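Local coordinates for protein putative alpha-N-acetylgalactosaminidase (PDB 3CC1) that probably hydrolyses terminal alpha-linked N-acetylgalactosamine from glycoconjugates, with a TIM-barrel domain followed by a C-terminal beta-sandwich domain, at residues D20-S25 against G281-D286; T394-N399 against K428-R433; F69-M74 against P119-Y124; A9-M14 against I340-V345; Q301-N306 against H422-L427. One frame throughout, in Å; residues are numbered along the deposited sequence.

Interaction 1: D20-S25 against G281-D286; sequences DCYGAS and GIRSVD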
# COMPACT_ATOMS: atom_id res chain seq x y z
N ASP A 20 0.63 9.66 29.62
CA ASP A 20 -0.73 9.74 29.02
C ASP A 20 -1.73 10.50 29.93
O ASP A 20 -2.72 11.03 29.45
CB ASP A 20 -1.30 8.36 28.70
CG ASP A 20 -0.70 7.70 27.46
OD1 ASP A 20 0.24 8.23 26.81
OD2 ASP A 20 -1.21 6.59 27.13
N CYS A 21 -1.45 10.54 31.23
CA CYS A 21 -2.30 11.24 32.21
C CYS A 21 -1.81 12.65 32.49
O CYS A 21 -2.62 13.57 32.53
CB CYS A 21 -2.51 10.45 33.52
SG CYS A 21 -1.03 9.57 34.17
N TYR A 22 -0.49 12.84 32.64
CA TYR A 22 0.04 14.12 33.13
C TYR A 22 1.07 14.77 32.20
O TYR A 22 1.64 15.83 32.50
CB TYR A 22 0.64 13.98 34.55
CG TYR A 22 -0.40 13.54 35.53
CD1 TYR A 22 -1.50 14.34 35.78
CD2 TYR A 22 -0.32 12.29 36.16
CE1 TYR A 22 -2.50 13.94 36.63
CE2 TYR A 22 -1.31 11.87 37.03
CZ TYR A 22 -2.40 12.71 37.27
OH TYR A 22 -3.42 12.31 38.10
N GLY A 23 1.29 14.16 31.05
CA GLY A 23 2.22 14.69 30.09
C GLY A 23 3.60 14.84 30.66
O GLY A 23 4.15 13.90 31.27
N ALA A 24 4.16 16.04 30.46
CA ALA A 24 5.52 16.38 30.92
C ALA A 24 5.52 16.91 32.37
O ALA A 24 6.57 17.23 32.91
CB ALA A 24 6.17 17.43 29.96
N SER A 25 4.36 16.94 33.02
CA SER A 25 4.17 17.78 34.22
C SER A 25 3.82 17.03 35.51
O SER A 25 3.37 17.65 36.49
CB SER A 25 3.06 18.81 33.94
OG SER A 25 1.78 18.19 34.07
N GLY A 281 -5.31 12.11 29.88
CA GLY A 281 -5.44 13.43 29.31
C GLY A 281 -5.69 14.53 30.32
O GLY A 281 -6.21 15.58 29.98
N ILE A 282 -5.31 14.29 31.58
CA ILE A 282 -5.61 15.23 32.68
C ILE A 282 -4.84 16.53 32.46
O ILE A 282 -5.42 17.61 32.51
CB ILE A 282 -5.36 14.60 34.06
CG1 ILE A 282 -6.25 13.37 34.23
CG2 ILE A 282 -5.65 15.59 35.21
CD1 ILE A 282 -5.97 12.55 35.46
N ARG A 283 -3.54 16.43 32.17
CA ARG A 283 -2.75 17.56 31.74
C ARG A 283 -1.91 17.04 30.59
O ARG A 283 -0.91 16.42 30.80
CB ARG A 283 -1.86 18.11 32.87
CG ARG A 283 -2.65 18.64 34.09
CD ARG A 283 -1.79 19.39 35.10
NE ARG A 283 -0.61 18.63 35.54
CZ ARG A 283 -0.58 17.77 36.54
NH1 ARG A 283 -1.67 17.51 37.23
NH2 ARG A 283 0.56 17.16 36.86
N SER A 284 -2.41 17.24 29.38
CA SER A 284 -1.94 16.55 28.16
C SER A 284 -2.33 17.36 26.92
O SER A 284 -3.49 17.76 26.74
CB SER A 284 -2.56 15.16 28.06
OG SER A 284 -2.00 14.43 27.00
N VAL A 285 -1.36 17.54 26.03
CA VAL A 285 -1.58 18.34 24.84
C VAL A 285 -1.27 17.60 23.50
O VAL A 285 -1.39 18.20 22.43
CB VAL A 285 -0.78 19.67 24.89
CG1 VAL A 285 -1.31 20.55 26.05
CG2 VAL A 285 0.73 19.42 25.05
N ASP A 286 -0.84 16.34 23.57
CA ASP A 286 -0.46 15.60 22.37
C ASP A 286 -1.43 14.50 21.99
O ASP A 286 -1.22 13.78 21.00
CB ASP A 286 0.93 14.95 22.53
CG ASP A 286 0.97 13.91 23.63
OD1 ASP A 286 0.42 14.22 24.71
OD2 ASP A 286 1.55 12.80 23.41

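Interaction 2: T394-N399 against K428-R433; sequences TVQLFN and KLSPDR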
# COMPACT_ATOMS: atom_id res chain seq x y z
N THR A 394 -6.25 -33.47 18.84
CA THR A 394 -7.41 -32.71 19.29
C THR A 394 -7.07 -31.89 20.52
O THR A 394 -6.26 -32.29 21.36
CB THR A 394 -8.60 -33.63 19.56
OG1 THR A 394 -8.95 -34.24 18.33
CG2 THR A 394 -9.83 -32.86 20.08
N VAL A 395 -7.69 -30.71 20.61
CA VAL A 395 -7.48 -29.80 21.73
C VAL A 395 -8.80 -29.31 22.26
O VAL A 395 -9.84 -29.42 21.61
CB VAL A 395 -6.62 -28.53 21.33
CG1 VAL A 395 -5.26 -28.93 20.80
CG2 VAL A 395 -7.38 -27.60 20.32
N GLN A 396 -8.75 -28.82 23.51
CA GLN A 396 -9.81 -28.04 24.18
C GLN A 396 -9.54 -26.54 23.96
O GLN A 396 -8.39 -26.11 24.06
CB GLN A 396 -9.84 -28.38 25.70
CG GLN A 396 -10.79 -29.55 26.13
CD GLN A 396 -10.39 -30.31 27.41
OE1 GLN A 396 -10.45 -31.55 27.43
NE2 GLN A 396 -10.04 -29.59 28.48
N LEU A 397 -10.56 -25.76 23.61
CA LEU A 397 -10.37 -24.31 23.39
C LEU A 397 -11.05 -23.53 24.50
O LEU A 397 -12.21 -23.78 24.82
CB LEU A 397 -10.94 -23.82 22.05
CG LEU A 397 -10.44 -24.40 20.73
CD1 LEU A 397 -11.11 -23.69 19.56
CD2 LEU A 397 -8.93 -24.26 20.63
N PHE A 398 -10.30 -22.58 25.06
CA PHE A 398 -10.80 -21.69 26.12
C PHE A 398 -10.63 -20.25 25.73
O PHE A 398 -9.66 -19.89 25.04
CB PHE A 398 -10.07 -21.89 27.45
CG PHE A 398 -10.18 -23.26 28.00
CD1 PHE A 398 -9.36 -24.29 27.55
CD2 PHE A 398 -11.10 -23.54 28.97
CE1 PHE A 398 -9.45 -25.56 28.07
CE2 PHE A 398 -11.21 -24.85 29.50
CZ PHE A 398 -10.38 -25.84 29.04
N ASN A 399 -11.60 -19.45 26.15
CA ASN A 399 -11.57 -17.99 26.06
C ASN A 399 -10.78 -17.47 27.24
O ASN A 399 -11.20 -17.60 28.38
CB ASN A 399 -13.01 -17.46 26.10
CG ASN A 399 -13.09 -15.92 26.05
OD1 ASN A 399 -12.22 -15.21 26.50
ND2 ASN A 399 -14.20 -15.42 25.53
N LYS A 428 -6.90 -20.12 24.49
CA LYS A 428 -5.94 -21.13 24.97
C LYS A 428 -6.31 -22.47 24.39
O LYS A 428 -7.47 -22.88 24.45
CB LYS A 428 -5.94 -21.22 26.49
CG LYS A 428 -4.95 -22.27 27.04
CD LYS A 428 -4.72 -22.15 28.52
CE LYS A 428 -5.77 -22.84 29.36
NZ LYS A 428 -5.48 -22.62 30.83
N LEU A 429 -5.32 -23.14 23.83
CA LEU A 429 -5.49 -24.46 23.27
C LEU A 429 -4.79 -25.42 24.20
O LEU A 429 -3.56 -25.38 24.31
CB LEU A 429 -4.83 -24.55 21.89
CG LEU A 429 -5.44 -23.86 20.68
CD1 LEU A 429 -5.71 -22.43 20.97
CD2 LEU A 429 -4.53 -23.98 19.48
N SER A 430 -5.54 -26.26 24.90
CA SER A 430 -4.88 -27.26 25.73
C SER A 430 -5.13 -28.66 25.22
O SER A 430 -6.07 -28.91 24.48
CB SER A 430 -5.21 -27.11 27.24
OG SER A 430 -6.58 -26.93 27.49
N PRO A 431 -4.26 -29.59 25.61
CA PRO A 431 -4.40 -30.94 25.17
C PRO A 431 -5.75 -31.52 25.54
O PRO A 431 -6.31 -31.23 26.60
CB PRO A 431 -3.27 -31.69 25.88
CG PRO A 431 -2.55 -30.72 26.72
CD PRO A 431 -3.17 -29.39 26.57
N ASP A 432 -6.29 -32.28 24.62
CA ASP A 432 -7.57 -32.91 24.81
C ASP A 432 -7.44 -33.88 25.96
O ASP A 432 -6.53 -34.72 25.99
CB ASP A 432 -7.97 -33.68 23.59
CG ASP A 432 -9.40 -34.11 23.63
OD1 ASP A 432 -10.25 -33.29 24.04
OD2 ASP A 432 -9.65 -35.26 23.18
N ARG A 433 -8.34 -33.76 26.92
CA ARG A 433 -8.23 -34.54 28.15
C ARG A 433 -9.38 -35.53 28.13
O ARG A 433 -10.54 -35.11 27.89
CB ARG A 433 -8.26 -33.65 29.38
CG ARG A 433 -7.01 -32.77 29.53
CD ARG A 433 -5.72 -33.63 29.59
NE ARG A 433 -4.50 -32.87 29.84
CZ ARG A 433 -3.28 -33.33 29.58
NH1 ARG A 433 -3.14 -34.53 29.05
NH2 ARG A 433 -2.21 -32.62 29.85
OXT ARG A 433 -9.12 -36.74 28.28

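Interaction 3: F69-M74 against P119-Y124; sequences FAPLCM and PRQAVY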
# COMPACT_ATOMS: atom_id res chain seq x y z
N PHE A 69 17.18 33.00 33.52
CA PHE A 69 18.51 33.07 32.90
C PHE A 69 19.06 31.67 32.68
O PHE A 69 20.08 31.49 32.03
CB PHE A 69 19.46 33.85 33.80
CG PHE A 69 19.06 35.28 33.96
CD1 PHE A 69 18.89 36.08 32.83
CD2 PHE A 69 18.80 35.80 35.22
CE1 PHE A 69 18.47 37.42 32.97
CE2 PHE A 69 18.40 37.14 35.37
CZ PHE A 69 18.23 37.95 34.24
N ALA A 70 18.39 30.69 33.25
CA ALA A 70 18.80 29.27 33.14
C ALA A 70 17.58 28.43 33.49
O ALA A 70 17.46 27.98 34.61
CB ALA A 70 19.91 28.96 34.12
N PRO A 71 16.65 28.27 32.56
CA PRO A 71 15.31 27.82 32.94
C PRO A 71 15.16 26.33 33.29
O PRO A 71 14.25 25.98 34.07
CB PRO A 71 14.45 28.20 31.74
CG PRO A 71 15.36 28.37 30.64
CD PRO A 71 16.67 28.87 31.22
N LEU A 72 16.02 25.47 32.75
CA LEU A 72 15.99 24.04 33.14
C LEU A 72 16.79 23.86 34.43
O LEU A 72 17.84 24.51 34.65
CB LEU A 72 16.53 23.11 32.06
CG LEU A 72 15.90 23.15 30.67
CD1 LEU A 72 16.50 21.99 29.80
CD2 LEU A 72 14.42 23.10 30.72
N CYS A 73 16.29 22.98 35.30
CA CYS A 73 16.98 22.66 36.54
C CYS A 73 18.16 21.80 36.18
O CYS A 73 18.00 20.78 35.55
CB CYS A 73 16.08 21.90 37.49
SG CYS A 73 14.67 22.87 37.99
N MSE A 74 19.34 22.23 36.57
CA MSE A 74 20.55 21.60 36.07
C MSE A 74 21.68 21.83 37.07
O MSE A 74 21.78 22.92 37.61
CB MSE A 74 20.93 22.23 34.72
CG MSE A 74 21.90 21.39 33.86
SE MSE A 74 22.36 22.36 32.23
CE MSE A 74 23.50 23.76 32.87
N PRO A 119 22.26 19.17 27.59
CA PRO A 119 21.34 20.28 27.43
C PRO A 119 21.95 21.44 26.69
O PRO A 119 23.11 21.74 26.84
CB PRO A 119 21.04 20.67 28.89
CG PRO A 119 21.23 19.40 29.66
CD PRO A 119 22.41 18.76 29.01
N ARG A 120 21.15 22.12 25.90
CA ARG A 120 21.65 23.29 25.22
C ARG A 120 22.12 24.33 26.24
O ARG A 120 23.00 25.12 25.99
CB ARG A 120 20.52 23.88 24.36
CG ARG A 120 20.09 22.96 23.23
CD ARG A 120 19.30 23.78 22.22
NE ARG A 120 18.68 22.92 21.24
CZ ARG A 120 17.97 23.38 20.21
NH1 ARG A 120 17.86 24.67 20.02
NH2 ARG A 120 17.38 22.54 19.40
N GLN A 121 21.45 24.33 27.38
CA GLN A 121 21.73 25.21 28.50
C GLN A 121 23.16 24.98 29.06
O GLN A 121 23.84 25.93 29.45
CB GLN A 121 20.69 25.00 29.57
CG GLN A 121 20.80 25.97 30.73
CD GLN A 121 19.61 25.81 31.69
OE1 GLN A 121 18.47 25.96 31.29
NE2 GLN A 121 19.89 25.53 32.95
N ALA A 122 23.59 23.71 29.06
CA ALA A 122 24.96 23.36 29.42
C ALA A 122 25.93 23.90 28.39
O ALA A 122 27.01 24.37 28.72
CB ALA A 122 25.10 21.83 29.58
N VAL A 123 25.55 23.87 27.14
CA VAL A 123 26.44 24.33 26.07
C VAL A 123 26.59 25.85 26.21
O VAL A 123 27.69 26.38 26.19
CB VAL A 123 25.97 23.86 24.67
CG1 VAL A 123 26.78 24.53 23.59
CG2 VAL A 123 26.04 22.31 24.56
N TYR A 124 25.46 26.53 26.43
CA TYR A 124 25.46 27.98 26.67
C TYR A 124 26.38 28.35 27.81
O TYR A 124 27.19 29.25 27.70
CB TYR A 124 24.05 28.46 27.01
CG TYR A 124 23.94 29.87 27.58
CD1 TYR A 124 24.27 30.99 26.82
CD2 TYR A 124 23.45 30.09 28.86
CE1 TYR A 124 24.14 32.27 27.35
CE2 TYR A 124 23.33 31.34 29.39
CZ TYR A 124 23.67 32.43 28.64
OH TYR A 124 23.53 33.68 29.20

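Interaction 4: A9-M14 against I340-V345; sequences ALTPPM and INQKSV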
# COMPACT_ATOMS: atom_id res chain seq x y z
N ALA A 9 17.73 -12.40 31.06
CA ALA A 9 17.16 -12.85 32.33
C ALA A 9 15.91 -12.07 32.78
O ALA A 9 15.31 -12.42 33.78
CB ALA A 9 18.21 -12.80 33.44
N LEU A 10 15.50 -11.06 32.03
CA LEU A 10 14.30 -10.28 32.41
C LEU A 10 13.19 -10.46 31.40
O LEU A 10 13.44 -10.79 30.26
CB LEU A 10 14.63 -8.81 32.55
CG LEU A 10 15.75 -8.53 33.57
CD1 LEU A 10 16.16 -7.08 33.56
CD2 LEU A 10 15.41 -9.02 35.02
N THR A 11 11.97 -10.25 31.88
CA THR A 11 10.78 -10.32 31.09
C THR A 11 10.34 -8.90 30.72
O THR A 11 10.95 -7.92 31.14
CB THR A 11 9.68 -11.04 31.86
OG1 THR A 11 9.34 -10.27 33.01
CG2 THR A 11 10.14 -12.46 32.26
N PRO A 12 9.34 -8.78 29.85
CA PRO A 12 8.99 -7.40 29.42
C PRO A 12 8.56 -6.55 30.61
O PRO A 12 7.84 -7.04 31.47
CB PRO A 12 7.83 -7.61 28.45
CG PRO A 12 8.03 -9.03 27.91
CD PRO A 12 8.76 -9.82 28.98
N PRO A 13 9.05 -5.31 30.69
CA PRO A 13 8.64 -4.43 31.80
C PRO A 13 7.13 -4.23 31.87
O PRO A 13 6.45 -4.07 30.85
CB PRO A 13 9.35 -3.10 31.47
CG PRO A 13 10.54 -3.49 30.66
CD PRO A 13 10.08 -4.67 29.83
N MSE A 14 6.64 -4.28 33.09
CA MSE A 14 5.28 -3.95 33.45
C MSE A 14 5.28 -2.83 34.49
O MSE A 14 5.96 -2.91 35.53
CB MSE A 14 4.56 -5.18 34.03
CG MSE A 14 4.38 -6.34 33.03
SE MSE A 14 3.61 -7.88 33.85
CE MSE A 14 2.00 -7.09 34.62
N ILE A 340 0.80 -14.79 29.13
CA ILE A 340 1.17 -14.79 27.70
C ILE A 340 2.31 -13.79 27.48
O ILE A 340 3.36 -14.13 26.91
CB ILE A 340 -0.05 -14.50 26.76
CG1 ILE A 340 -1.08 -15.60 26.94
CG2 ILE A 340 0.39 -14.40 25.31
CD1 ILE A 340 -2.46 -15.30 26.43
N ASN A 341 2.11 -12.56 27.96
CA ASN A 341 3.10 -11.47 27.79
C ASN A 341 4.43 -11.79 28.49
O ASN A 341 5.54 -11.49 27.99
CB ASN A 341 2.54 -10.17 28.35
CG ASN A 341 3.53 -9.00 28.23
OD1 ASN A 341 4.25 -8.69 29.18
ND2 ASN A 341 3.55 -8.37 27.08
N GLN A 342 4.33 -12.43 29.64
CA GLN A 342 5.50 -12.61 30.52
C GLN A 342 6.23 -13.96 30.37
O GLN A 342 7.41 -14.09 30.75
CB GLN A 342 5.11 -12.44 31.99
CG GLN A 342 4.70 -11.02 32.41
CD GLN A 342 5.89 -10.07 32.40
OE1 GLN A 342 6.75 -10.15 33.26
NE2 GLN A 342 5.95 -9.20 31.40
N LYS A 343 5.51 -14.97 29.86
CA LYS A 343 6.02 -16.35 29.88
C LYS A 343 6.00 -17.11 28.55
O LYS A 343 6.68 -18.12 28.41
CB LYS A 343 5.26 -17.16 30.93
CG LYS A 343 5.47 -16.68 32.37
CD LYS A 343 6.89 -16.97 32.87
CE LYS A 343 7.21 -16.34 34.24
NZ LYS A 343 7.77 -14.96 34.13
N SER A 344 5.20 -16.67 27.59
CA SER A 344 5.05 -17.45 26.35
C SER A 344 6.29 -17.34 25.43
O SER A 344 7.09 -16.42 25.54
CB SER A 344 3.76 -17.08 25.61
OG SER A 344 3.86 -15.82 25.01
N VAL A 345 6.42 -18.33 24.56
CA VAL A 345 7.50 -18.40 23.59
C VAL A 345 6.98 -18.69 22.18
O VAL A 345 5.80 -18.93 22.00
CB VAL A 345 8.54 -19.48 24.01
CG1 VAL A 345 9.19 -19.10 25.33
CG2 VAL A 345 7.85 -20.91 24.07

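Interaction 5: Q301-N306 against H422-L427; sequences QLTMMN and HQSMML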
# COMPACT_ATOMS: atom_id res chain seq x y z
N GLN A 301 -10.11 -2.05 23.67
CA GLN A 301 -9.18 -2.18 24.78
C GLN A 301 -8.64 -3.64 24.87
O GLN A 301 -7.43 -3.86 24.99
CB GLN A 301 -9.86 -1.77 26.10
CG GLN A 301 -10.26 -0.26 26.21
CD GLN A 301 -11.02 0.06 27.46
OE1 GLN A 301 -10.66 -0.41 28.55
NE2 GLN A 301 -12.10 0.85 27.33
N LEU A 302 -9.53 -4.61 24.77
CA LEU A 302 -9.12 -6.04 24.77
C LEU A 302 -8.30 -6.39 23.54
O LEU A 302 -7.35 -7.12 23.63
CB LEU A 302 -10.33 -6.96 24.83
CG LEU A 302 -11.12 -6.90 26.13
CD1 LEU A 302 -12.42 -7.66 25.97
CD2 LEU A 302 -10.35 -7.46 27.30
N THR A 303 -8.66 -5.80 22.40
CA THR A 303 -7.92 -5.98 21.16
C THR A 303 -6.47 -5.51 21.30
O THR A 303 -5.53 -6.23 20.93
CB THR A 303 -8.65 -5.33 19.94
OG1 THR A 303 -9.78 -6.15 19.60
CG2 THR A 303 -7.72 -5.18 18.75
N MSE A 304 -6.29 -4.34 21.91
CA MSE A 304 -4.98 -3.82 22.18
C MSE A 304 -4.22 -4.73 23.14
O MSE A 304 -3.09 -5.07 22.89
CB MSE A 304 -5.07 -2.39 22.75
CG MSE A 304 -3.69 -1.87 23.18
SE MSE A 304 -3.92 -0.35 24.33
CE MSE A 304 -4.68 -1.30 25.82
N MSE A 305 -4.86 -5.11 24.24
CA MSE A 305 -4.20 -5.96 25.22
C MSE A 305 -3.76 -7.29 24.59
O MSE A 305 -2.68 -7.80 24.88
CB MSE A 305 -5.11 -6.24 26.42
CG MSE A 305 -5.39 -5.04 27.30
SE MSE A 305 -3.79 -4.33 28.16
CE MSE A 305 -3.36 -5.82 29.33
N ASN A 306 -4.58 -7.81 23.67
CA ASN A 306 -4.31 -9.12 23.07
C ASN A 306 -3.04 -9.08 22.20
O ASN A 306 -2.21 -9.97 22.26
CB ASN A 306 -5.51 -9.61 22.25
CG ASN A 306 -6.65 -10.14 23.13
OD1 ASN A 306 -6.42 -10.61 24.26
ND2 ASN A 306 -7.87 -10.06 22.63
N HIS A 422 -13.66 -4.60 15.24
CA HIS A 422 -12.59 -4.25 16.19
C HIS A 422 -12.48 -5.21 17.34
O HIS A 422 -11.71 -4.99 18.25
CB HIS A 422 -12.76 -2.83 16.75
CG HIS A 422 -12.97 -1.79 15.71
ND1 HIS A 422 -13.05 -0.44 16.02
CD2 HIS A 422 -13.11 -1.87 14.36
CE1 HIS A 422 -13.27 0.25 14.91
NE2 HIS A 422 -13.32 -0.60 13.89
N GLN A 423 -13.24 -6.30 17.29
CA GLN A 423 -13.26 -7.27 18.37
C GLN A 423 -12.28 -8.39 18.09
O GLN A 423 -12.02 -8.80 16.95
CB GLN A 423 -14.68 -7.81 18.57
CG GLN A 423 -14.81 -8.74 19.76
CD GLN A 423 -16.20 -9.25 20.01
OE1 GLN A 423 -16.88 -9.66 19.10
NE2 GLN A 423 -16.62 -9.23 21.26
N SER A 424 -11.76 -8.95 19.16
CA SER A 424 -10.80 -10.02 19.06
C SER A 424 -11.14 -11.12 20.08
O SER A 424 -12.00 -10.97 20.94
CB SER A 424 -9.38 -9.54 19.29
OG SER A 424 -9.25 -8.95 20.57
N MSE A 425 -10.46 -12.24 19.93
CA MSE A 425 -10.57 -13.31 20.89
C MSE A 425 -9.22 -13.92 21.16
O MSE A 425 -8.49 -14.29 20.22
CB MSE A 425 -11.49 -14.37 20.33
CG MSE A 425 -11.23 -15.67 21.06
SE MSE A 425 -12.41 -15.74 22.62
CE MSE A 425 -13.54 -16.62 21.32
N MSE A 426 -8.90 -14.06 22.44
CA MSE A 426 -7.69 -14.78 22.84
C MSE A 426 -8.05 -16.20 23.30
O MSE A 426 -8.82 -16.39 24.25
CB MSE A 426 -6.95 -14.01 23.92
CG MSE A 426 -5.68 -14.68 24.40
SE MSE A 426 -4.27 -14.62 23.10
CE MSE A 426 -3.44 -12.91 23.57
N LEU A 427 -7.51 -17.19 22.59
CA LEU A 427 -7.78 -18.59 22.87
C LEU A 427 -6.58 -19.26 23.53
O LEU A 427 -5.42 -18.97 23.20
CB LEU A 427 -8.14 -19.36 21.60
CG LEU A 427 -9.26 -18.84 20.69
CD1 LEU A 427 -9.16 -19.45 19.32
CD2 LEU A 427 -10.61 -19.16 21.30
O HOH W 1 -11.99 -7.56 21.69
O HOH W 2 -10.72 -10.34 23.42

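Interaction 1: D20-S25 against G281-D286
A type II' beta turn, Tyr-22 to Ser-25, begins on the last residue of helix 19-22 of the TIM-barrel domain and meets the loop 281-286. Two carbonyls near the helix end are satisfied by this loop: Asp-20 O takes Gly-281 N at 2.8 Å, and Cys-21 O takes Arg-283 N at 3.0 Å in an almost straight bond (167°). Tyr-22 O stays within the turn, accepting Ser-25 N and Ser-25 OG. Having given its proton there, Ser-25 OG serves Arg-283 as an acceptor. Arg-283 grips Ser-25 side-on, NE to OG at 2.8 Å and NH2 to the backbone O at 2.9 Å, the latter from above the carbonyl plane. NH1 forms a salt bridge with Glu-30. A bend at chi3 (-52°) turns the guanidinium so that Tyr-22 CD1 lies over one face, ring and guanidinium planes 25° apart; the Tyr-22 hydroxyl bonds to Glu-320. A leucine in place of Arg-283 would lose the grip on Ser-25 and the Glu-30 bridge, and would probably leave the turn less firmly fixed. Gly-23, with positive phi, passes so close to this loop that a CB on it would stand 2.9 Å from Arg-283 O.

Interaction 2: T394-N399 against K428-R433
Strands 395-399 and 428-431 run antiparallel (151°) in the C-terminal beta-sandwich domain. Gln-396 with Ser-430 and Phe-398 with Lys-428 are hydrogen-bonded pairs, each joined by two backbone bonds; Leu-397 with Leu-429 is the non-hydrogen-bonded pair between them. Gln-396 can be followed outward from the strand. Its CB sits beside the Ser-430 hydroxyl, 4.0 Å from OG. The first torsion, -91°, is off the staggered positions, and beyond CG the chain is extended and carries the amide out over the sheet face to Arg-433. CD comes 4.0 Å from Arg-433 N, and at the tip OE1 accepts that N-H at 3.1 Å, the donor standing 47° out of the amide carbonyl plane. In this conformer, one of two, the side chain reaches the backbone of the last residue, past the strand end where Asp-432 N reaches Thr-394 O at 3.3 Å. On the same face the Phe-398 ring turns its edge to Ser-430, CE1 lying 3.2 Å from OG. Phe-398, Lys-428 and Ser-430 line the pocket of a bound polyether, probably from the crystallisation liquor, which Lys-428 NZ hydrogen-bonds. On the buried face Leu-397 CD2 packs alongside Leu-429 CG at 3.5 Å. Strand 404-409 continues the sheet beyond 395-399, bonding to Val-395 and Leu-397, while strand 368-374 lies next to 424-431 on its other side, where Leu-429 pairs with Ala-368.

Interaction 3: F69-M74 against P119-Y124
Two flat groups of helix 120-125 reach the loop 69-74: the Gln-121 amide and the Tyr-124 ring. Over one face of the amide stands Ala-70 CB, 3.6 Å from NE2; on the other side of the plane, but beyond the rim of the group, lie Leu-72 CB, 3.5 Å from OE1, and Met-74 CB, 3.9 Å from NE2. In the amide plane both polar atoms are taken by one residue. Leu-72 N donates to Gln-121 OE1 at 2.9 Å along a lone pair, and Gln-121 NE2 donates to Leu-72 O at 2.9 Å, also on a lone pair. The Tyr-124 ring meets Phe-69 of the second subunit edge-to-face, so this contact borders the subunit interface. Gln-121 reaches the loop because its CG is anti to the backbone N (chi1 -174°) and the chain stays extended. Nearer the start of the helix, the selenium of Met-74, a selenomethionine, packs on Ala-122 CB at 3.8 Å and Pro-119 CB at 4.0 Å. Pro-119 occupies the N-cap position, so the selenium lies against the first turn of the helix. The long loop after strand 49-52 is thus held to a short helix after strand 118-119. The two hydrogen bonds of the amide run in opposite senses between the same pair of residues, which fixes the amide's rotation: with oxygen and nitrogen exchanged, donor would face donor and acceptor would face acceptor.

Interaction 4: A9-M14 against I340-V345
All hydrogen bonds crossing the contact end on the amide of Gln-342. Its OE1 accepts the hydroxyl of Thr-11, OG1 to OE1 2.6 Å, from 36° above the carbonyl plane. Its NE2 donates to Pro-12 O at 2.9 Å along a lone pair of that carbonyl, and gives a second N-H to OD1 of the adjacent Asn-341 at 2.8 Å. Both NE2 bonds lie close to the amide plane, so the orientation of the head group is fixed. CG stands anti to the carbonyl carbon (chi1 -69°), and a bend at chi2 turns the amide toward the loop. Asn-341 is positioned in turn, its ND2 bonding to Ser-313 O. The contact joins the run-in to strand 14-17, first strand of the parallel TIM-barrel sheet, to the end of helix 335-343, after which the chain enters the antiparallel sheet at strand 345-353. At that helix end Ser-344 OG and N both bond Ile-340 O. Van der Waals contacts fill in around the polar group. The selenium of Met-14, a selenomethionine, sits over one face of the Gln-342 amide, SE 3.5 Å from CD. Pro-12 slides past Asn-341 with CG 3.5 Å from its backbone O, and Thr-11 CG2 lies 3.5 Å from Gln-342 O. At the outer margin Lys-343 NZ comes within 3.9 Å of Thr-11 CG2, with Arg-6 NH2 as a like-charged neighbour.

Interaction 5: Q301-N306 against H422-L427
Met-426, a selenomethionine, slides alongside Asn-306 in the opposite direction, its CB 3.5 Å from OD1 and its CE, folded back by bends at chi2 and chi3, 3.4 Å from the backbone O of Asn-306. Beside this packing a short chain of hydroxyls joins helix 298-310 of the TIM barrel to strand 424-431 of the beta sandwich. Asn-306 ND2 donates to Ser-424 OG at 2.7 Å, with OG nearly in the amide plane; Ser-424 OG donates to Thr-303 OG1 at 3.0 Å; and Thr-303 OG1 donates to His-422 O at 2.6 Å. Asp-299 O of the same helix also bonds OG1, so the single hydroxyl hydrogen must be shared between two carbonyls. An alanine at Thr-303 would remove the hydroxyl and probably leave His-422 O without this bond and Ser-424 OG held by Asn-306 alone of the two. One water accepts from Asn-306 ND2 and donates to Ser-424 O; another accepts from Ser-424 N at 2.9 Å. Trp-401 NE1 bonds Asn-306 OD1, so both ends of that amide are occupied and its rotation is settled. The bonds run in one sense, from amide through hydroxyls to carbonyl, so the domain junction here depends on directional polar pairing.

Overall arrangement
Interactions 2 and 5 share strand 424-431 and touch, Asn-399 ND2 lying 3.4 Å from the selenium of Met-425; interaction 5 also meets interaction 4 through Ile-340 CD1, 3.8 Å from the selenium of Met-426. Interactions 4 and 5 lie where barrel and sandwich meet, interaction 2 within the sandwich, and interactions 1 and 3 toward the second subunit. All five are partly buried: interaction 1 has the most buried residues, five of nine touching, whereas interaction 2, its centre about 32 Å from the centre of the chain, is a regular strand pairing with exposed residues at its end. Glutamine amides carry interactions 3 and 4, hydroxyls interaction 5, and an arginine with backbone carbonyls interaction 1.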